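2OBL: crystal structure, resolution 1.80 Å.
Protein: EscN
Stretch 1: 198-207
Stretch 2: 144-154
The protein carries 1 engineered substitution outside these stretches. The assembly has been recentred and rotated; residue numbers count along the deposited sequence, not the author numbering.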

ATOM      1  N   SER A 198      14.930   8.423  12.177  1.00 16.11           N
ATOM      2  CA  SER A 198      14.639   7.591  13.335  1.00 16.49           C
ATOM      3  C   SER A 198      13.132   7.354  13.512  1.00 15.55           C
ATOM      4  O   SER A 198      12.728   6.359  14.111  1.00 14.22           O
ATOM      5  CB  SER A 198      15.306   8.148  14.593  1.00 18.06           C
ATOM      6  OG  SER A 198      14.723   9.370  14.982  1.00 20.79           O
ATOM      7  N   SER A 199      12.296   8.226  12.943  1.00 15.01           N
ATOM      8  CA  SER A 199      10.838   8.068  13.095  1.00 15.00           C
ATOM      9  C   SER A 199      10.300   6.928  12.234  1.00 15.27           C
ATOM     10  O   SER A 199       9.264   6.330  12.552  1.00 14.09           O
ATOM     11  CB  SER A 199      10.089   9.366  12.763  1.00 15.04           C
ATOM     12  OG  SER A 199       9.951   9.517  11.345  1.00 15.53           O
ATOM     13  N   LEU A 200      10.991   6.633  11.134  1.00 14.76           N
ATOM     14  CA  LEU A 200      10.475   5.650  10.175  1.00 16.01           C
ATOM     15  C   LEU A 200      10.300   4.255  10.768  1.00 15.70           C
ATOM     16  O   LEU A 200       9.215   3.686  10.683  1.00 16.42           O
ATOM     17  CB  LEU A 200      11.330   5.598   8.897  1.00 15.53           C
ATOM     18  CG  LEU A 200      11.369   6.867   8.048  1.00 16.46           C
ATOM     19  CD1 LEU A 200      12.347   6.690   6.885  1.00 16.40           C
ATOM     20  CD2 LEU A 200       9.964   7.191   7.527  1.00 16.92           C
ATOM     21  N   PRO A 201      11.365   3.679  11.353  1.00 15.40           N
ATOM     22  CA  PRO A 201      11.131   2.351  11.919  1.00 15.28           C
ATOM     23  C   PRO A 201      10.185   2.373  13.117  1.00 15.59           C
ATOM     24  O   PRO A 201       9.478   1.398  13.363  1.00 16.77           O
ATOM     25  CB  PRO A 201      12.534   1.880  12.322  1.00 15.43           C
ATOM     26  CG  PRO A 201      13.342   3.117  12.460  1.00 15.41           C
ATOM     27  CD  PRO A 201      12.770   4.107  11.485  1.00 15.75           C
ATOM     28  N   LYS A 202      10.151   3.484  13.839  1.00 15.10           N
ATOM     29  CA  LYS A 202       9.247   3.598  14.984  1.00 16.51           C
ATOM     30  C   LYS A 202       7.787   3.545  14.528  1.00 15.85           C
ATOM     31  O   LYS A 202       6.961   2.892  15.152  1.00 13.20           O
ATOM     32  CB  LYS A 202       9.512   4.885  15.757  1.00 18.20           C
ATOM     33  CG  LYS A 202      10.865   4.897  16.448  1.00 20.33           C
ATOM     34  CD  LYS A 202      10.797   5.640  17.755  1.00 22.09           C
ATOM     35  CE  LYS A 202      11.971   5.287  18.641  1.00 23.54           C
ATOM     36  NZ  LYS A 202      11.656   5.574  20.072  1.00 25.00           N
ATOM     37  N   LEU A 203       7.483   4.227  13.428  1.00 14.34           N
ATOM     38  CA  LEU A 203       6.152   4.143  12.826  1.00 14.28           C
ATOM     39  C   LEU A 203       5.836   2.764  12.261  1.00 13.84           C
ATOM     40  O   LEU A 203       4.773   2.202  12.518  1.00 12.94           O
ATOM     41  CB  LEU A 203       6.007   5.167  11.698  1.00 14.99           C
ATOM     42  CG  LEU A 203       5.637   6.587  12.110  1.00 15.99           C
ATOM     43  CD1 LEU A 203       5.913   7.540  10.948  1.00 16.03           C
ATOM     44  CD2 LEU A 203       4.168   6.673  12.531  1.00 15.93           C
ATOM     45  N   LEU A 204       6.749   2.221  11.469  1.00 13.72           N
ATOM     46  CA  LEU A 204       6.469   0.979  10.768  1.00 14.54           C
ATOM     47  C   LEU A 204       6.407  -0.203  11.708  1.00 14.62           C
ATOM     48  O   LEU A 204       5.671  -1.180  11.463  1.00 14.88           O
ATOM     49  CB  LEU A 204       7.498   0.738   9.650  1.00 14.99           C
ATOM     50  CG  LEU A 204       7.071   1.298   8.295  1.00 15.45           C
ATOM     51  CD1 LEU A 204       6.832   2.791   8.345  1.00 15.30           C
ATOM     52  CD2 LEU A 204       8.112   0.939   7.219  1.00 15.99           C
ATOM     53  N   GLU A 205       7.169  -0.124  12.796  1.00 14.19           N
ATOM     54  CA  GLU A 205       7.225  -1.235  13.732  1.00 16.46           C
ATOM     55  C   GLU A 205       5.926  -1.366  14.530  1.00 14.47           C
ATOM     56  O   GLU A 205       5.705  -2.374  15.187  1.00 14.02           O
ATOM     57  CB  GLU A 205       8.456  -1.128  14.647  1.00 17.14           C
ATOM     58  CG  GLU A 205       9.786  -1.369  13.908  1.00 20.68           C
ATOM     59  CD  GLU A 205      10.996  -1.389  14.842  1.00 21.25           C
ATOM     60  OE1 GLU A 205      10.794  -1.447  16.072  1.00 23.05           O
ATOM     61  OE2 GLU A 205      12.151  -1.357  14.344  1.00 24.21           O
ATOM     62  N   ARG A 206       5.054  -0.362  14.446  1.00 14.12           N
ATOM     63  CA  ARG A 206       3.749  -0.439  15.112  1.00 13.93           C
ATOM     64  C   ARG A 206       2.702  -1.268  14.357  1.00 14.09           C
ATOM     65  O   ARG A 206       1.746  -1.749  14.949  1.00 13.21           O
ATOM     66  CB  ARG A 206       3.232   0.956  15.459  1.00 14.41           C
ATOM     67  CG  ARG A 206       4.042   1.591  16.575  1.00 14.23           C
ATOM     68  CD  ARG A 206       3.794   3.075  16.679  1.00 14.44           C
ATOM     69  NE  ARG A 206       2.485   3.384  17.236  1.00 12.15           N
ATOM     70  CZ  ARG A 206       2.062   4.626  17.453  1.00 12.79           C
ATOM     71  NH1 ARG A 206       2.854   5.656  17.151  1.00 12.23           N
ATOM     72  NH2 ARG A 206       0.867   4.837  17.973  1.00 12.49           N
ATOM     73  N   ALA A 207       2.895  -1.450  13.054  1.00 13.36           N
ATOM     74  CA  ALA A 207       2.077  -2.388  12.285  1.00 14.02           C
ATOM     75  C   ALA A 207       2.513  -3.811  12.643  1.00 15.23           C
ATOM     76  O   ALA A 207       3.609  -4.007  13.182  1.00 16.59           O
ATOM     77  CB  ALA A 207       2.262  -2.135  10.787  1.00 13.97           C
TER
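Stretch 2, residues 144-154: AAFTATTIAEY

Residues 144-154 of EscN form an uninterrupted helical segment, part of a helix that extends beyond both ends of the stretch. It runs in nearly the same direction as the helix of 198-204, with a crossing angle of 19° and a closest axial approach of 11.0 Å. The backbones come nearest where the CA atoms of Leu 203 and Phe 146 lie 7.2 Å apart and those of Arg 206 and Thr 149 7.3 Å apart; the same step of three residues along both stretches keeps the pairs in register. The contact buries 391 Å² in total, most of it around Arg 206, Leu 203 and Phe 146.

Arg 206, within the type I turn from Leu 204 to Ala 207, covers the largest area. Its guanidinium meets the carboxylate of Glu 153 in a two-pronged salt bridge, with NE 2.7 Å from Glu 153 OE2 and NH2 2.8 Å from Glu 153 OE1, both hydrogen bonds almost linear. Arg 206 NH2 also donates, at a more bent angle, to Thr 150 OG1 at 2.9 Å. These acceptors lie near the guanidinium plane, leaving a face to be covered by the methyl of Thr 149, whose CG2 is 3.5 Å from Arg 206 NE. A water donates to both Glu 153 OE2 and Arg 206 O, tying the salt bridge to the turn backbone.

One turn earlier the contact becomes apolar. Leu 203 places CD2 over the face of the Phe 146 ring, 3.9 Å from its centroid, in a CH-pi contact, while Leu 203 CD1 packs 4.2 Å from Ala 145 CB. The Phe 146 edge approaches the guanidinium, with CD1 3.8 Å from Arg 206 NH1. A second water donates to Thr 149 OG1 and Leu 203 O, bridging the two stretches beside this apolar patch.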

ATOM      1  N   ALA A 144      -0.271  13.521  11.541  1.00 11.59           N
ATOM      2  CA  ALA A 144      -1.292  12.668  10.908  1.00 12.75           C
ATOM      3  C   ALA A 144      -0.858  11.210  10.831  1.00 12.63           C
ATOM      4  O   ALA A 144      -1.674  10.318  10.985  1.00 12.96           O
ATOM      5  CB  ALA A 144      -1.667  13.179   9.513  1.00 12.50           C
ATOM      6  N   ALA A 145       0.430  10.973  10.581  1.00 12.32           N
ATOM      7  CA  ALA A 145       0.939   9.624  10.479  1.00 11.37           C
ATOM      8  C   ALA A 145       0.793   8.880  11.821  1.00 12.37           C
ATOM      9  O   ALA A 145       0.463   7.693  11.858  1.00 12.96           O
ATOM     10  CB  ALA A 145       2.396   9.651  10.062  1.00 12.22           C
ATOM     11  N   PHE A 146       1.067   9.583  12.908  1.00 11.63           N
ATOM     12  CA  PHE A 146       0.978   8.991  14.246  1.00 12.73           C
ATOM     13  C   PHE A 146      -0.474   8.839  14.660  1.00 12.42           C
ATOM     14  O   PHE A 146      -0.859   7.827  15.227  1.00 12.51           O
ATOM     15  CB  PHE A 146       1.753   9.842  15.251  1.00 14.49           C
ATOM     16  CG  PHE A 146       3.233   9.852  15.009  1.00 16.29           C
ATOM     17  CD1 PHE A 146       4.059   8.951  15.678  1.00 17.56           C
ATOM     18  CD2 PHE A 146       3.805  10.757  14.117  1.00 16.87           C
ATOM     19  CE1 PHE A 146       5.435   8.939  15.456  1.00 18.78           C
ATOM     20  CE2 PHE A 146       5.175  10.749  13.878  1.00 16.98           C
ATOM     21  CZ  PHE A 146       5.992   9.841  14.549  1.00 17.51           C
ATOM     22  N   THR A 147      -1.288   9.844  14.362  1.00 12.12           N
ATOM     23  CA  THR A 147      -2.722   9.767  14.643  1.00 12.97           C
ATOM     24  C   THR A 147      -3.355   8.548  13.975  1.00 13.08           C
ATOM     25  O   THR A 147      -4.059   7.757  14.617  1.00 12.80           O
ATOM     26  CB  THR A 147      -3.424  11.037  14.151  1.00 13.84           C
ATOM     27  OG1 THR A 147      -3.039  12.134  14.992  1.00 13.41           O
ATOM     28  CG2 THR A 147      -4.943  10.865  14.153  1.00 13.84           C
ATOM     29  N   ALA A 148      -3.075   8.380  12.690  1.00 11.95           N
ATOM     30  CA  ALA A 148      -3.567   7.225  11.950  1.00 12.19           C
ATOM     31  C   ALA A 148      -3.104   5.916  12.590  1.00 12.13           C
ATOM     32  O   ALA A 148      -3.885   4.990  12.768  1.00 11.27           O
ATOM     33  CB  ALA A 148      -3.104   7.308  10.497  1.00 13.08           C
ATOM     34  N   THR A 149      -1.832   5.856  12.943  1.00 10.65           N
ATOM     35  CA  THR A 149      -1.263   4.639  13.508  1.00 11.19           C
ATOM     36  C   THR A 149      -1.939   4.305  14.845  1.00 11.48           C
ATOM     37  O   THR A 149      -2.297   3.155  15.112  1.00 11.99           O
ATOM     38  CB  THR A 149       0.276   4.724  13.628  1.00 11.01           C
ATOM     39  OG1 THR A 149       0.846   4.974  12.332  1.00 11.47           O
ATOM     40  CG2 THR A 149       0.862   3.391  14.170  1.00 11.55           C
ATOM     41  N   THR A 150      -2.133   5.326  15.659  1.00 10.46           N
ATOM     42  CA  THR A 150      -2.763   5.174  16.974  1.00 12.44           C
ATOM     43  C   THR A 150      -4.206   4.697  16.845  1.00 12.25           C
ATOM     44  O   THR A 150      -4.657   3.838  17.591  1.00 12.20           O
ATOM     45  CB  THR A 150      -2.686   6.490  17.759  1.00 12.50           C
ATOM     46  OG1 THR A 150      -1.301   6.792  18.005  1.00 14.34           O
ATOM     47  CG2 THR A 150      -3.409   6.356  19.114  1.00 12.65           C
ATOM     48  N   ILE A 151      -4.930   5.256  15.885  1.00 12.50           N
ATOM     49  CA  ILE A 151      -6.299   4.830  15.640  1.00 12.61           C
ATOM     50  C   ILE A 151      -6.354   3.368  15.165  1.00 12.52           C
ATOM     51  O   ILE A 151      -7.227   2.593  15.585  1.00 11.85           O
ATOM     52  CB  ILE A 151      -7.009   5.777  14.655  1.00 13.27           C
ATOM     53  CG1 ILE A 151      -7.236   7.152  15.313  1.00 12.37           C
ATOM     54  CG2 ILE A 151      -8.339   5.181  14.207  1.00 13.76           C
ATOM     55  CD1 ILE A 151      -7.620   8.240  14.317  1.00 13.46           C
ATOM     56  N   ALA A 152      -5.421   2.989  14.297  1.00 12.80           N
ATOM     57  CA  ALA A 152      -5.306   1.605  13.865  1.00 11.92           C
ATOM     58  C   ALA A 152      -5.086   0.677  15.053  1.00 12.36           C
ATOM     59  O   ALA A 152      -5.668  -0.400  15.109  1.00 12.12           O
ATOM     60  CB  ALA A 152      -4.162   1.439  12.823  1.00 11.11           C
ATOM     61  N   GLU A 153      -4.248   1.100  15.997  1.00 12.98           N
ATOM     62  CA  GLU A 153      -4.001   0.314  17.212  1.00 13.89           C
ATOM     63  C   GLU A 153      -5.263   0.179  18.058  1.00 13.74           C
ATOM     64  O   GLU A 153      -5.542  -0.891  18.613  1.00 13.88           O
ATOM     65  CB  GLU A 153      -2.863   0.929  18.029  1.00 14.32           C
ATOM     66  CG  GLU A 153      -1.499   0.807  17.368  1.00 15.25           C
ATOM     67  CD  GLU A 153      -0.451   1.689  18.010  1.00 15.84           C
ATOM     68  OE1 GLU A 153      -0.826   2.679  18.669  1.00 16.79           O
ATOM     69  OE2 GLU A 153       0.752   1.397  17.843  1.00 15.48           O
ATOM     70  N   TYR A 154      -6.030   1.259  18.152  1.00 14.08           N
ATOM     71  CA  TYR A 154      -7.281   1.216  18.904  1.00 14.54           C
ATOM     72  C   TYR A 154      -8.213   0.151  18.327  1.00 14.87           C
ATOM     73  O   TYR A 154      -8.761  -0.665  19.069  1.00 14.08           O
ATOM     74  CB  TYR A 154      -7.983   2.576  18.931  1.00 14.84           C
ATOM     75  CG  TYR A 154      -9.417   2.458  19.405  1.00 14.87           C
ATOM     76  CD1 TYR A 154      -9.716   2.287  20.759  1.00 15.19           C
ATOM     77  CD2 TYR A 154     -10.465   2.477  18.499  1.00 14.50           C
ATOM     78  CE1 TYR A 154     -11.021   2.149  21.182  1.00 15.15           C
ATOM     79  CE2 TYR A 154     -11.770   2.344  18.915  1.00 15.37           C
ATOM     80  CZ  TYR A 154     -12.045   2.179  20.250  1.00 15.26           C
ATOM     81  OH  TYR A 154     -13.360   2.051  20.636  1.00 15.85           O
TER
HETATM   82  O   HOH W   1       2.707   3.189  10.943  1.00 19.01           O
HETATM   83  O   HOH W   2       1.344  -1.349  17.533  1.00 29.20           O